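Local coordinates for polysaccharide deacetylase (Ammonifex degensii, PDB 4WCJ), which probably removes N-acetyl groups from the bacterial exopolysaccharide poly-beta-1,6-N-acetyl-D-glucosamine, as a zinc-containing family 4 carbohydrate esterase, at residues A[39-44]-A[243-248]; A[93-98]-A[115-120]; A[200-205]-A[223-228]. One frame throughout, in Å; residues are numbered along the deposited sequence.

Overall arrangement
Near the N terminus the chain lays down strand 36-42, whose partner in contact 1 arrives almost two hundred residues later in strand 242-247; this is the longest of the three loops and joins the first and last strands of the beta/alpha barrel. Within it, contact 2 closes a short beta-alpha-beta unit in which helix 102-114 links strands 91-99 and 119-123. Contact 3 then closes a second such unit around helix 213-221. Contacts 2 and 3 follow one another without crossing, and both lie inside the span of contact 1. Strand 91-99 flanks strand 36-42, strand 226-229 flanks strand 242-247, and Leu120 packs on Tyr203 and Phe228 in the barrel interior.

Contact 1 of 3, residues A[39-44]-A[243-248]; sequences VLCYHR and VGRVLV
The seam of the beta/alpha barrel runs here, where Leu40 and Cys41 of the first strand pair in parallel with Val246 and Leu247 of the last. Three backbone bonds hold it: Val246 N to Val39 O (2.8 Å), Cys41 N to Val246 O (2.9 Å) and Val248 N to Cys41 O (3.1 Å). Side chains alternate between two faces. On the inner one, Val39 CG1 lies 3.6 Å from Arg245 CG, so the valine packs on the aliphatic part of the arginine. The chain of Arg245 then bends and presents one face of its guanidinium to Cys41, with NH1 3.6 Å from SG. Cys41 is small enough to fit beneath that flat group, and with SG anti to the backbone N (chi1 176°) its sulfur reaches it. The charge itself is met by Asp98, in a salt bridge. On the outer face Val248 CG2 sits over the Tyr42 ring, 3.7 Å from the centroid and 18° off the normal, a CH-pi contact suited to a branched side chain; the phenol OH bonds to Gln61. Leu247 CD1 approaches the His43 ring in its plane, 3.4 Å from CE1, near the bound zinc ion. Helix 55-67 covers Leu40, Tyr42 and Val248 from outside, while strands 91-99 and 226-229 continue the sheet beyond strands 36-42 and 242-247 respectively.

Contact 2 of 3, residues A[93-98]-A[115-120]; sequences VLVTFD and RKIPFL
Val95 turns its two methyls to different neighbours in the 115-120 segment: CG2 meets Ile117 CG2 at 4.0 Å, the side chains crossing at about a right angle, while CG1 rests 3.9 Å from Phe119 CB. A branched residue suits this spot because it fills both directions at once. The Phe119 ring stands with CG between its own backbone N and carbonyl carbon (chi1 61°), which swings it away from Val95; its CD2 still comes within 4.3 Å of Phe97 CD1. On the other face Thr96 and Leu120 lie side by side and point the same way, CG2 of the threonine 3.9 Å from CB of the leucine. Thr96 OG1 is hydrogen-bonded to Leu40 O in the neighbouring strand and to NH1 of Arg245. The parallel pairing is fixed by Leu120 N to Val95 O and Phe97 N to Leu120 O, both 2.9 Å, and a water extends it, accepting from Val95 N and donating to Pro118 O. Helix 102-114 makes the beta-alpha-beta crossover, is closed by a Schellman motif in which Lys116, at positive phi, is the first residue to leave helical geometry, and packs Val104 and Ala108 on Phe97 and Leu112 on Ile117 and Phe119, with strand 36-42 along the far edge of strand 91-99.

Contact 3 of 3, residues A[200-205]-A[223-228]; sequences KTRYFA and GFSLVF
Phe204 and Phe224 meet edge-to-face where a beta-alpha-beta unit brings strand 203-205 alongside strand 226-229. Their centroids are 5.6 Å apart and the planes are inclined at 74°. Phe204 CB sits over the Phe224 face, 4.0 Å from the centroid, and with CG trans to the backbone N (chi1 -174°) the ring beyond it turns its edge to that face. Thr201 CG2 adds a methyl 3.8 Å from Phe224 CE1, and the carbonyl oxygens of Arg202 and Tyr203 lie near the plane of the ring, against its weakly positive rim. Phe224 also packs on Thr186 and Thr190 of helix 179-197. A serine in its place would probably leave the Phe204 edge and CB without the face they rest on and open a gap beside Thr186 and Thr190. On the opposite face of the sheet Tyr203 and Leu226 run side by side, CE1 3.6 Å from CD1, and Phe228 CE1 lies beside Tyr203 CB.

These groups are positioned by the backbone. Arg202 O takes Ser225 N at 2.8 Å and, weakly, Leu226 N; farther along, Phe204 N bonds to Leu226 O (3.0 Å) and Phe228 N to Phe204 O (2.7 Å). Gly223, at positive phi, ends helix 213-221 in a Schellman motif and so turns the chain into the strand. Farther out, Glu79 receives both the Arg202 guanidinium, in a salt bridge, and the Tyr203 hydroxyl. At the other end Ala205, whose small side chain packs among Phe122, Phe228 and Arg245, accepts at its carbonyl O a hydrogen bond from ND1 of the zinc ligand His157.

Contact 1 of 3, residues A[39-44]-A[243-248]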
ATOM      1  N   VAL A  39       4.091   3.323   7.906  1.00 41.42           N
ATOM      2  CA  VAL A  39       3.437   3.246   6.612  1.00 39.48           C
ATOM      3  C   VAL A  39       1.948   2.982   6.809  1.00 41.97           C
ATOM      4  O   VAL A  39       1.565   1.969   7.390  1.00 41.24           O
ATOM      5  CB  VAL A  39       4.072   2.148   5.731  1.00 36.51           C
ATOM      6  CG1 VAL A  39       3.440   2.132   4.357  1.00 33.93           C
ATOM      7  CG2 VAL A  39       5.574   2.384   5.600  1.00 37.93           C
ATOM      8  N   LEU A  40       1.109   3.905   6.339  1.00 42.46           N
ATOM      9  CA  LEU A  40      -0.335   3.780   6.534  1.00 40.67           C
ATOM     10  C   LEU A  40      -0.975   3.006   5.391  1.00 37.50           C
ATOM     11  O   LEU A  40      -0.604   3.183   4.232  1.00 33.14           O
ATOM     12  CB  LEU A  40      -0.985   5.158   6.658  1.00 39.93           C
ATOM     13  CG  LEU A  40      -0.358   6.116   7.673  1.00 40.44           C
ATOM     14  CD1 LEU A  40      -1.069   7.466   7.656  1.00 36.16           C
ATOM     15  CD2 LEU A  40      -0.368   5.518   9.060  1.00 42.75           C
ATOM     16  N   CYS A  41      -1.919   2.134   5.728  1.00 38.24           N
ATOM     17  CA  CYS A  41      -2.680   1.398   4.733  1.00 35.54           C
ATOM     18  C   CYS A  41      -4.153   1.800   4.774  1.00 33.72           C
ATOM     19  O   CYS A  41      -4.872   1.495   5.732  1.00 33.15           O
ATOM     20  CB  CYS A  41      -2.544  -0.112   4.938  1.00 36.30           C
ATOM     21  SG  CYS A  41      -3.565  -1.091   3.808  1.00 34.04           S
ATOM     22  N   TYR A  42      -4.578   2.496   3.724  1.00 31.72           N
ATOM     23  CA  TYR A  42      -5.976   2.856   3.500  1.00 31.96           C
ATOM     24  C   TYR A  42      -6.569   1.986   2.392  1.00 30.79           C
ATOM     25  O   TYR A  42      -5.833   1.331   1.646  1.00 28.69           O
ATOM     26  CB  TYR A  42      -6.116   4.331   3.109  1.00 30.76           C
ATOM     27  CG  TYR A  42      -5.683   5.349   4.136  1.00 31.89           C
ATOM     28  CD1 TYR A  42      -6.574   5.813   5.101  1.00 34.84           C
ATOM     29  CD2 TYR A  42      -4.397   5.875   4.123  1.00 31.16           C
ATOM     30  CE1 TYR A  42      -6.189   6.760   6.037  1.00 36.82           C
ATOM     31  CE2 TYR A  42      -4.000   6.820   5.058  1.00 33.97           C
ATOM     32  CZ  TYR A  42      -4.903   7.262   6.008  1.00 37.33           C
ATOM     33  OH  TYR A  42      -4.518   8.202   6.937  1.00 40.21           O
ATOM     34  N   HIS A  43      -7.896   1.958   2.295  1.00 35.16           N
ATOM     35  CA  HIS A  43      -8.566   1.259   1.201  1.00 29.87           C
ATOM     36  C   HIS A  43      -9.490   2.198   0.445  1.00 33.59           C
ATOM     37  O   HIS A  43      -9.258   2.527  -0.720  1.00 33.31           O
ATOM     38  CB  HIS A  43      -9.357   0.058   1.726  1.00 29.91           C
ATOM     39  CG  HIS A  43      -8.494  -1.100   2.109  1.00 40.16           C
ATOM     40  ND1 HIS A  43      -7.895  -1.204   3.344  1.00 40.09           N
ATOM     41  CD2 HIS A  43      -8.116  -2.198   1.412  1.00 38.13           C
ATOM     42  CE1 HIS A  43      -7.185  -2.319   3.393  1.00 38.41           C
ATOM     43  NE2 HIS A  43      -7.305  -2.940   2.235  1.00 37.14           N
ATOM     44  N   ARG A  44     -10.537   2.641   1.129  1.00 32.77           N
ATOM     45  CA  ARG A  44     -11.553   3.477   0.506  1.00 32.98           C
ATOM     46  C   ARG A  44     -11.705   4.798   1.220  1.00 35.54           C
ATOM     47  O   ARG A  44     -11.558   4.884   2.437  1.00 39.24           O
ATOM     48  CB  ARG A  44     -12.901   2.759   0.485  1.00 32.87           C
ATOM     49  CG  ARG A  44     -12.863   1.448  -0.265  1.00 32.35           C
ATOM     50  CD  ARG A  44     -14.006   0.541   0.133  1.00 36.75           C
ATOM     51  NE  ARG A  44     -13.836  -0.786  -0.445  1.00 40.23           N
ATOM     52  CZ  ARG A  44     -14.244  -1.909   0.139  1.00 44.07           C
ATOM     53  NH1 ARG A  44     -14.050  -3.081  -0.457  1.00 43.48           N
ATOM     54  NH2 ARG A  44     -14.858  -1.860   1.315  1.00 47.76           N
ATOM     55  N   VAL A 243       8.238  -4.477   4.887  1.00 39.73           N
ATOM     56  CA  VAL A 243       7.675  -3.243   5.433  1.00 40.33           C
ATOM     57  C   VAL A 243       6.359  -3.454   6.184  1.00 39.57           C
ATOM     58  O   VAL A 243       5.350  -3.835   5.588  1.00 38.69           O
ATOM     59  CB  VAL A 243       7.415  -2.201   4.324  1.00 38.03           C
ATOM     60  CG1 VAL A 243       7.181  -0.841   4.940  1.00 39.67           C
ATOM     61  CG2 VAL A 243       8.585  -2.137   3.348  1.00 37.24           C
ATOM     62  N   GLY A 244       6.354  -3.157   7.478  1.00 38.65           N
ATOM     63  CA  GLY A 244       5.141  -3.295   8.272  1.00 39.02           C
ATOM     64  C   GLY A 244       4.230  -2.081   8.179  1.00 41.64           C
ATOM     65  O   GLY A 244       4.668  -0.943   8.381  1.00 48.21           O
ATOM     66  N   ARG A 245       2.962  -2.308   7.850  1.00 37.26           N
ATOM     67  CA  ARG A 245       2.026  -1.199   7.675  1.00 37.45           C
ATOM     68  C   ARG A 245       0.938  -1.210   8.739  1.00 34.75           C
ATOM     69  O   ARG A 245       0.523  -2.273   9.212  1.00 35.14           O
ATOM     70  CB  ARG A 245       1.369  -1.235   6.289  1.00 32.12           C
ATOM     71  CG  ARG A 245       2.325  -1.186   5.108  1.00 31.80           C
ATOM     72  CD  ARG A 245       1.539  -1.121   3.811  1.00 31.84           C
ATOM     73  NE  ARG A 245       0.741  -2.332   3.636  1.00 31.51           N
ATOM     74  CZ  ARG A 245      -0.243  -2.459   2.755  1.00 33.50           C
ATOM     75  NH1 ARG A 245      -0.556  -1.444   1.957  1.00 28.79           N
ATOM     76  NH2 ARG A 245      -0.910  -3.603   2.670  1.00 30.98           N
ATOM     77  N   VAL A 246       0.482  -0.015   9.100  1.00 35.72           N
ATOM     78  CA  VAL A 246      -0.650   0.160   9.990  1.00 36.92           C
ATOM     79  C   VAL A 246      -1.943   0.296   9.194  1.00 37.40           C
ATOM     80  O   VAL A 246      -2.116   1.256   8.459  1.00 37.09           O
ATOM     81  CB  VAL A 246      -0.495   1.414  10.873  1.00 38.39           C
ATOM     82  CG1 VAL A 246      -1.718   1.574  11.786  1.00 38.39           C
ATOM     83  CG2 VAL A 246       0.793   1.345  11.683  1.00 42.14           C
ATOM     84  N   LEU A 247      -2.850  -0.664   9.339  1.00 37.07           N
ATOM     85  CA  LEU A 247      -4.164  -0.528   8.728  1.00 31.22           C
ATOM     86  C   LEU A 247      -4.921   0.574   9.467  1.00 36.60           C
ATOM     87  O   LEU A 247      -5.202   0.437  10.659  1.00 40.10           O
ATOM     88  CB  LEU A 247      -4.940  -1.853   8.789  1.00 37.79           C
ATOM     89  CG  LEU A 247      -6.334  -1.841   8.147  1.00 40.88           C
ATOM     90  CD1 LEU A 247      -6.201  -1.825   6.626  1.00 42.80           C
ATOM     91  CD2 LEU A 247      -7.178  -3.022   8.611  1.00 42.54           C
ATOM     92  N   VAL A 248      -5.233   1.666   8.774  1.00 36.07           N
ATOM     93  CA  VAL A 248      -5.927   2.787   9.406  1.00 38.85           C
ATOM     94  C   VAL A 248      -7.383   2.447   9.723  1.00 39.40           C
ATOM     95  O   VAL A 248      -8.162   2.094   8.838  1.00 38.95           O
ATOM     96  CB  VAL A 248      -5.892   4.051   8.531  1.00 39.70           C
ATOM     97  CG1 VAL A 248      -6.580   5.217   9.248  1.00 41.21           C
ATOM     98  CG2 VAL A 248      -4.457   4.408   8.169  1.00 40.73           C
TER
HETATM   99  O   HOH W   1       3.966   1.353   9.875  1.00 35.94           O
HETATM  100  O   HOH W   2      -7.953   0.900   5.623  1.00 50.02           O

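Contact 2 of 3, residues A[93-98]-A[115-120]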
ATOM      1  N   VAL A  93       6.592   9.112   7.306  1.00 49.25           N
ATOM      2  CA  VAL A  93       5.345   8.417   6.978  1.00 47.49           C
ATOM      3  C   VAL A  93       5.158   8.241   5.472  1.00 47.57           C
ATOM      4  O   VAL A  93       5.349   9.177   4.702  1.00 47.89           O
ATOM      5  CB  VAL A  93       4.107   9.153   7.547  1.00 47.70           C
ATOM      6  CG1 VAL A  93       2.817   8.603   6.947  1.00 47.78           C
ATOM      7  CG2 VAL A  93       4.063   9.025   9.054  1.00 47.48           C
ATOM      8  N   LEU A  94       4.791   7.026   5.071  1.00 42.27           N
ATOM      9  CA  LEU A  94       4.379   6.729   3.705  1.00 43.14           C
ATOM     10  C   LEU A  94       2.886   6.415   3.659  1.00 41.85           C
ATOM     11  O   LEU A  94       2.392   5.568   4.418  1.00 39.53           O
ATOM     12  CB  LEU A  94       5.175   5.551   3.143  1.00 39.61           C
ATOM     13  CG  LEU A  94       4.777   5.062   1.746  1.00 37.22           C
ATOM     14  CD1 LEU A  94       4.885   6.184   0.721  1.00 41.25           C
ATOM     15  CD2 LEU A  94       5.633   3.887   1.324  1.00 37.69           C
ATOM     16  N   VAL A  95       2.168   7.101   2.778  1.00 38.70           N
ATOM     17  CA  VAL A  95       0.754   6.820   2.552  1.00 35.90           C
ATOM     18  C   VAL A  95       0.600   5.735   1.489  1.00 33.91           C
ATOM     19  O   VAL A  95       1.190   5.830   0.411  1.00 35.26           O
ATOM     20  CB  VAL A  95      -0.012   8.090   2.109  1.00 36.50           C
ATOM     21  CG1 VAL A  95      -1.464   7.760   1.796  1.00 33.63           C
ATOM     22  CG2 VAL A  95       0.085   9.166   3.177  1.00 38.53           C
ATOM     23  N   THR A  96      -0.161   4.686   1.806  1.00 34.68           N
ATOM     24  CA  THR A  96      -0.470   3.652   0.818  1.00 32.09           C
ATOM     25  C   THR A  96      -1.962   3.305   0.790  1.00 28.12           C
ATOM     26  O   THR A  96      -2.675   3.420   1.802  1.00 29.53           O
ATOM     27  CB  THR A  96       0.340   2.339   1.060  1.00 29.40           C
ATOM     28  OG1 THR A  96      -0.247   1.578   2.127  1.00 30.86           O
ATOM     29  CG2 THR A  96       1.802   2.641   1.358  1.00 30.33           C
ATOM     30  N   PHE A  97      -2.414   2.868  -0.382  1.00 25.84           N
ATOM     31  CA  PHE A  97      -3.772   2.377  -0.589  1.00 26.29           C
ATOM     32  C   PHE A  97      -3.748   0.989  -1.208  1.00 26.86           C
ATOM     33  O   PHE A  97      -2.964   0.748  -2.129  1.00 27.88           O
ATOM     34  CB  PHE A  97      -4.562   3.310  -1.511  1.00 26.71           C
ATOM     35  CG  PHE A  97      -5.039   4.560  -0.846  1.00 29.23           C
ATOM     36  CD1 PHE A  97      -4.171   5.604  -0.606  1.00 33.63           C
ATOM     37  CD2 PHE A  97      -6.364   4.685  -0.462  1.00 31.82           C
ATOM     38  CE1 PHE A  97      -4.614   6.759   0.002  1.00 38.05           C
ATOM     39  CE2 PHE A  97      -6.811   5.839   0.149  1.00 36.33           C
ATOM     40  CZ  PHE A  97      -5.936   6.871   0.388  1.00 39.43           C
ATOM     41  N   ASP A  98      -4.613   0.099  -0.723  1.00 27.10           N
ATOM     42  CA  ASP A  98      -4.775  -1.250  -1.294  1.00 27.62           C
ATOM     43  C   ASP A  98      -6.076  -1.429  -2.064  1.00 25.01           C
ATOM     44  O   ASP A  98      -7.119  -1.023  -1.579  1.00 26.81           O
ATOM     45  CB  ASP A  98      -4.745  -2.319  -0.197  1.00 27.46           C
ATOM     46  CG  ASP A  98      -3.350  -2.600   0.314  1.00 31.65           C
ATOM     47  OD1 ASP A  98      -2.396  -1.903  -0.104  1.00 31.65           O
ATOM     48  OD2 ASP A  98      -3.218  -3.516   1.152  1.00 30.68           O
ATOM     49  N   ARG A 115      -2.247  18.757  -1.361  1.00 44.99           N
ATOM     50  CA  ARG A 115      -1.222  18.780  -0.319  1.00 43.42           C
ATOM     51  C   ARG A 115       0.138  18.294  -0.817  1.00 38.85           C
ATOM     52  O   ARG A 115       1.108  18.292  -0.062  1.00 41.04           O
ATOM     53  CB  ARG A 115      -1.666  17.925   0.873  1.00 41.86           C
ATOM     54  CG  ARG A 115      -2.792  18.553   1.658  1.00 44.55           C
ATOM     55  CD  ARG A 115      -3.583  17.534   2.452  1.00 43.54           C
ATOM     56  NE  ARG A 115      -4.678  18.181   3.168  1.00 46.19           N
ATOM     57  CZ  ARG A 115      -5.819  18.558   2.601  1.00 46.42           C
ATOM     58  NH1 ARG A 115      -6.754  19.149   3.332  1.00 50.55           N
ATOM     59  NH2 ARG A 115      -6.023  18.355   1.301  1.00 42.31           N
ATOM     60  N   LYS A 116       0.204  17.892  -2.088  1.00 38.87           N
ATOM     61  CA  LYS A 116       1.441  17.386  -2.694  1.00 39.18           C
ATOM     62  C   LYS A 116       2.020  16.188  -1.939  1.00 41.53           C
ATOM     63  O   LYS A 116       3.238  16.039  -1.835  1.00 41.60           O
ATOM     64  CB  LYS A 116       2.505  18.488  -2.783  1.00 44.74           C
ATOM     65  CG  LYS A 116       2.228  19.567  -3.807  1.00 47.67           C
ATOM     66  CD  LYS A 116       3.381  20.553  -3.840  1.00 52.55           C
ATOM     67  CE  LYS A 116       2.980  21.868  -4.475  1.00 56.71           C
ATOM     68  NZ  LYS A 116       4.020  22.911  -4.263  1.00 62.98           N
ATOM     69  N   ILE A 117       1.134  15.346  -1.416  1.00 40.48           N
ATOM     70  CA  ILE A 117       1.541  14.156  -0.677  1.00 40.19           C
ATOM     71  C   ILE A 117       1.620  12.937  -1.594  1.00 35.87           C
ATOM     72  O   ILE A 117       0.622  12.524  -2.200  1.00 34.06           O
ATOM     73  CB  ILE A 117       0.573  13.872   0.493  1.00 39.29           C
ATOM     74  CG1 ILE A 117       0.693  14.973   1.548  1.00 42.48           C
ATOM     75  CG2 ILE A 117       0.861  12.508   1.113  1.00 36.65           C
ATOM     76  CD1 ILE A 117      -0.402  14.951   2.588  1.00 42.63           C
ATOM     77  N   PRO A 118       2.813  12.346  -1.689  1.00 35.05           N
ATOM     78  CA  PRO A 118       3.005  11.126  -2.475  1.00 34.48           C
ATOM     79  C   PRO A 118       2.243   9.955  -1.861  1.00 35.77           C
ATOM     80  O   PRO A 118       1.903   9.996  -0.679  1.00 37.72           O
ATOM     81  CB  PRO A 118       4.515  10.877  -2.396  1.00 34.38           C
ATOM     82  CG  PRO A 118       5.096  12.034  -1.624  1.00 36.99           C
ATOM     83  CD  PRO A 118       3.987  12.660  -0.863  1.00 38.34           C
ATOM     84  N   PHE A 119       1.973   8.928  -2.653  1.00 32.27           N
ATOM     85  CA  PHE A 119       1.367   7.723  -2.109  1.00 30.51           C
ATOM     86  C   PHE A 119       1.651   6.514  -2.990  1.00 29.61           C
ATOM     87  O   PHE A 119       1.907   6.641  -4.187  1.00 30.35           O
ATOM     88  CB  PHE A 119      -0.147   7.915  -1.907  1.00 32.83           C
ATOM     89  CG  PHE A 119      -0.917   8.208  -3.175  1.00 34.43           C
ATOM     90  CD1 PHE A 119      -0.815   9.442  -3.805  1.00 37.20           C
ATOM     91  CD2 PHE A 119      -1.775   7.258  -3.711  1.00 36.05           C
ATOM     92  CE1 PHE A 119      -1.525   9.708  -4.957  1.00 36.20           C
ATOM     93  CE2 PHE A 119      -2.494   7.523  -4.861  1.00 36.15           C
ATOM     94  CZ  PHE A 119      -2.375   8.749  -5.480  1.00 35.07           C
ATOM     95  N   LEU A 120       1.631   5.335  -2.378  1.00 27.69           N
ATOM     96  CA  LEU A 120       1.808   4.093  -3.105  1.00 27.22           C
ATOM     97  C   LEU A 120       0.440   3.422  -3.245  1.00 24.57           C
ATOM     98  O   LEU A 120      -0.244   3.181  -2.251  1.00 29.95           O
ATOM     99  CB  LEU A 120       2.796   3.169  -2.380  1.00 30.76           C
ATOM    100  CG  LEU A 120       3.800   2.373  -3.226  1.00 32.55           C
ATOM    101  CD1 LEU A 120       4.788   1.587  -2.344  1.00 34.26           C
ATOM    102  CD2 LEU A 120       3.104   1.458  -4.213  1.00 32.12           C
TER
HETATM  103  O   HOH W   3       3.423   9.571   1.684  1.00 35.85           O

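Contact 3 of 3, residues A[200-205]-A[223-228]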
ATOM      1  N   LYS A 200       8.820  -0.856 -14.508  1.00 38.54           N
ATOM      2  CA  LYS A 200       9.049  -2.063 -13.720  1.00 35.95           C
ATOM      3  C   LYS A 200       8.440  -1.874 -12.334  1.00 34.81           C
ATOM      4  O   LYS A 200       8.544  -0.803 -11.742  1.00 37.47           O
ATOM      5  CB  LYS A 200      10.545  -2.374 -13.614  1.00 41.74           C
ATOM      6  N   THR A 201       7.808  -2.917 -11.814  1.00 34.20           N
ATOM      7  CA  THR A 201       7.112  -2.827 -10.533  1.00 30.95           C
ATOM      8  C   THR A 201       8.024  -3.218  -9.374  1.00 34.78           C
ATOM      9  O   THR A 201       8.359  -4.388  -9.215  1.00 37.61           O
ATOM     10  CB  THR A 201       5.863  -3.731 -10.514  1.00 32.30           C
ATOM     11  OG1 THR A 201       5.078  -3.482 -11.684  1.00 32.57           O
ATOM     12  CG2 THR A 201       5.026  -3.489  -9.257  1.00 28.11           C
ATOM     13  N   ARG A 202       8.411  -2.250  -8.551  1.00 33.96           N
ATOM     14  CA  ARG A 202       9.320  -2.540  -7.438  1.00 35.72           C
ATOM     15  C   ARG A 202       8.613  -3.041  -6.171  1.00 36.28           C
ATOM     16  O   ARG A 202       9.228  -3.712  -5.325  1.00 35.47           O
ATOM     17  CB  ARG A 202      10.138  -1.290  -7.097  1.00 37.59           C
ATOM     18  CG  ARG A 202      11.049  -0.813  -8.212  1.00 37.99           C
ATOM     19  CD  ARG A 202      11.871   0.406  -7.793  1.00 41.57           C
ATOM     20  NE  ARG A 202      13.015   0.067  -6.949  1.00 45.70           N
ATOM     21  CZ  ARG A 202      14.160  -0.434  -7.407  1.00 51.56           C
ATOM     22  NH1 ARG A 202      15.159  -0.700  -6.572  1.00 52.22           N
ATOM     23  NH2 ARG A 202      14.310  -0.676  -8.704  1.00 54.55           N
ATOM     24  N   TYR A 203       7.322  -2.743  -6.031  1.00 33.47           N
ATOM     25  CA  TYR A 203       6.669  -2.907  -4.735  1.00 30.04           C
ATOM     26  C   TYR A 203       5.459  -3.829  -4.752  1.00 29.66           C
ATOM     27  O   TYR A 203       4.623  -3.752  -5.650  1.00 29.30           O
ATOM     28  CB  TYR A 203       6.260  -1.532  -4.207  1.00 32.52           C
ATOM     29  CG  TYR A 203       7.398  -0.546  -4.274  1.00 31.71           C
ATOM     30  CD1 TYR A 203       8.633  -0.863  -3.735  1.00 35.39           C
ATOM     31  CD2 TYR A 203       7.251   0.686  -4.898  1.00 31.85           C
ATOM     32  CE1 TYR A 203       9.696   0.019  -3.800  1.00 39.25           C
ATOM     33  CE2 TYR A 203       8.302   1.571  -4.965  1.00 38.22           C
ATOM     34  CZ  TYR A 203       9.523   1.235  -4.414  1.00 41.63           C
ATOM     35  OH  TYR A 203      10.581   2.128  -4.492  1.00 43.22           O
ATOM     36  N   PHE A 204       5.352  -4.674  -3.725  1.00 28.69           N
ATOM     37  CA  PHE A 204       4.254  -5.631  -3.621  1.00 26.85           C
ATOM     38  C   PHE A 204       3.615  -5.592  -2.235  1.00 30.12           C
ATOM     39  O   PHE A 204       4.311  -5.458  -1.228  1.00 30.55           O
ATOM     40  CB  PHE A 204       4.760  -7.054  -3.919  1.00 30.57           C
ATOM     41  CG  PHE A 204       3.669  -8.095  -3.971  1.00 27.13           C
ATOM     42  CD1 PHE A 204       3.214  -8.718  -2.810  1.00 27.46           C
ATOM     43  CD2 PHE A 204       3.130  -8.481  -5.184  1.00 28.71           C
ATOM     44  CE1 PHE A 204       2.225  -9.670  -2.867  1.00 27.72           C
ATOM     45  CE2 PHE A 204       2.137  -9.442  -5.243  1.00 30.26           C
ATOM     46  CZ  PHE A 204       1.682 -10.032  -4.090  1.00 28.77           C
ATOM     47  N   ALA A 205       2.289  -5.715  -2.195  1.00 29.30           N
ATOM     48  CA  ALA A 205       1.547  -5.812  -0.931  1.00 28.71           C
ATOM     49  C   ALA A 205       0.711  -7.079  -0.911  1.00 27.72           C
ATOM     50  O   ALA A 205      -0.062  -7.341  -1.838  1.00 27.20           O
ATOM     51  CB  ALA A 205       0.661  -4.595  -0.724  1.00 28.49           C
ATOM     52  N   GLY A 223      12.056  -9.880  -8.638  1.00 42.44           N
ATOM     53  CA  GLY A 223      12.631  -8.549  -8.678  1.00 44.76           C
ATOM     54  C   GLY A 223      12.054  -7.478  -7.771  1.00 42.12           C
ATOM     55  O   GLY A 223      12.427  -6.313  -7.893  1.00 42.45           O
ATOM     56  N   PHE A 224      11.158  -7.846  -6.863  1.00 39.75           N
ATOM     57  CA  PHE A 224      10.576  -6.860  -5.960  1.00 34.46           C
ATOM     58  C   PHE A 224      11.592  -6.375  -4.924  1.00 38.41           C
ATOM     59  O   PHE A 224      12.381  -7.159  -4.378  1.00 39.40           O
ATOM     60  CB  PHE A 224       9.319  -7.431  -5.293  1.00 31.34           C
ATOM     61  CG  PHE A 224       8.157  -7.522  -6.231  1.00 31.75           C
ATOM     62  CD1 PHE A 224       7.343  -6.419  -6.447  1.00 30.72           C
ATOM     63  CD2 PHE A 224       7.912  -8.686  -6.947  1.00 32.73           C
ATOM     64  CE1 PHE A 224       6.286  -6.478  -7.338  1.00 30.50           C
ATOM     65  CE2 PHE A 224       6.846  -8.758  -7.830  1.00 34.37           C
ATOM     66  CZ  PHE A 224       6.036  -7.645  -8.028  1.00 32.15           C
ATOM     67  N   SER A 225      11.582  -5.064  -4.686  1.00 38.67           N
ATOM     68  CA  SER A 225      12.503  -4.422  -3.756  1.00 40.13           C
ATOM     69  C   SER A 225      11.908  -4.260  -2.360  1.00 37.79           C
ATOM     70  O   SER A 225      12.640  -4.185  -1.372  1.00 40.72           O
ATOM     71  CB  SER A 225      12.916  -3.055  -4.297  1.00 45.61           C
ATOM     72  OG  SER A 225      13.469  -3.181  -5.594  1.00 51.04           O
ATOM     73  N   LEU A 226      10.584  -4.173  -2.291  1.00 36.50           N
ATOM     74  CA  LEU A 226       9.879  -4.075  -1.019  1.00 37.29           C
ATOM     75  C   LEU A 226       8.611  -4.899  -1.040  1.00 38.76           C
ATOM     76  O   LEU A 226       7.874  -4.907  -2.032  1.00 37.07           O
ATOM     77  CB  LEU A 226       9.530  -2.629  -0.676  1.00 32.76           C
ATOM     78  CG  LEU A 226      10.680  -1.665  -0.396  1.00 34.33           C
ATOM     79  CD1 LEU A 226      10.134  -0.250  -0.263  1.00 34.21           C
ATOM     80  CD2 LEU A 226      11.484  -2.065   0.846  1.00 35.78           C
ATOM     81  N   VAL A 227       8.370  -5.567   0.079  1.00 35.86           N
ATOM     82  CA  VAL A 227       7.203  -6.409   0.283  1.00 35.87           C
ATOM     83  C   VAL A 227       6.474  -5.884   1.515  1.00 31.91           C
ATOM     84  O   VAL A 227       7.047  -5.825   2.603  1.00 32.24           O
ATOM     85  CB  VAL A 227       7.604  -7.880   0.465  1.00 37.99           C
ATOM     86  CG1 VAL A 227       6.376  -8.744   0.716  1.00 39.00           C
ATOM     87  CG2 VAL A 227       8.396  -8.370  -0.757  1.00 38.17           C
ATOM     88  N   PHE A 228       5.226  -5.464   1.334  1.00 32.15           N
ATOM     89  CA  PHE A 228       4.482  -4.795   2.399  1.00 32.23           C
ATOM     90  C   PHE A 228       3.467  -5.699   3.079  1.00 29.12           C
ATOM     91  O   PHE A 228       2.704  -6.400   2.412  1.00 29.99           O
ATOM     92  CB  PHE A 228       3.747  -3.578   1.855  1.00 26.68           C
ATOM     93  CG  PHE A 228       4.650  -2.467   1.407  1.00 32.64           C
ATOM     94  CD1 PHE A 228       5.358  -2.564   0.216  1.00 32.66           C
ATOM     95  CD2 PHE A 228       4.772  -1.317   2.164  1.00 34.43           C
ATOM     96  CE1 PHE A 228       6.179  -1.533  -0.207  1.00 28.60           C
ATOM     97  CE2 PHE A 228       5.588  -0.278   1.747  1.00 33.32           C
ATOM     98  CZ  PHE A 228       6.293  -0.390   0.557  1.00 33.28           C
TER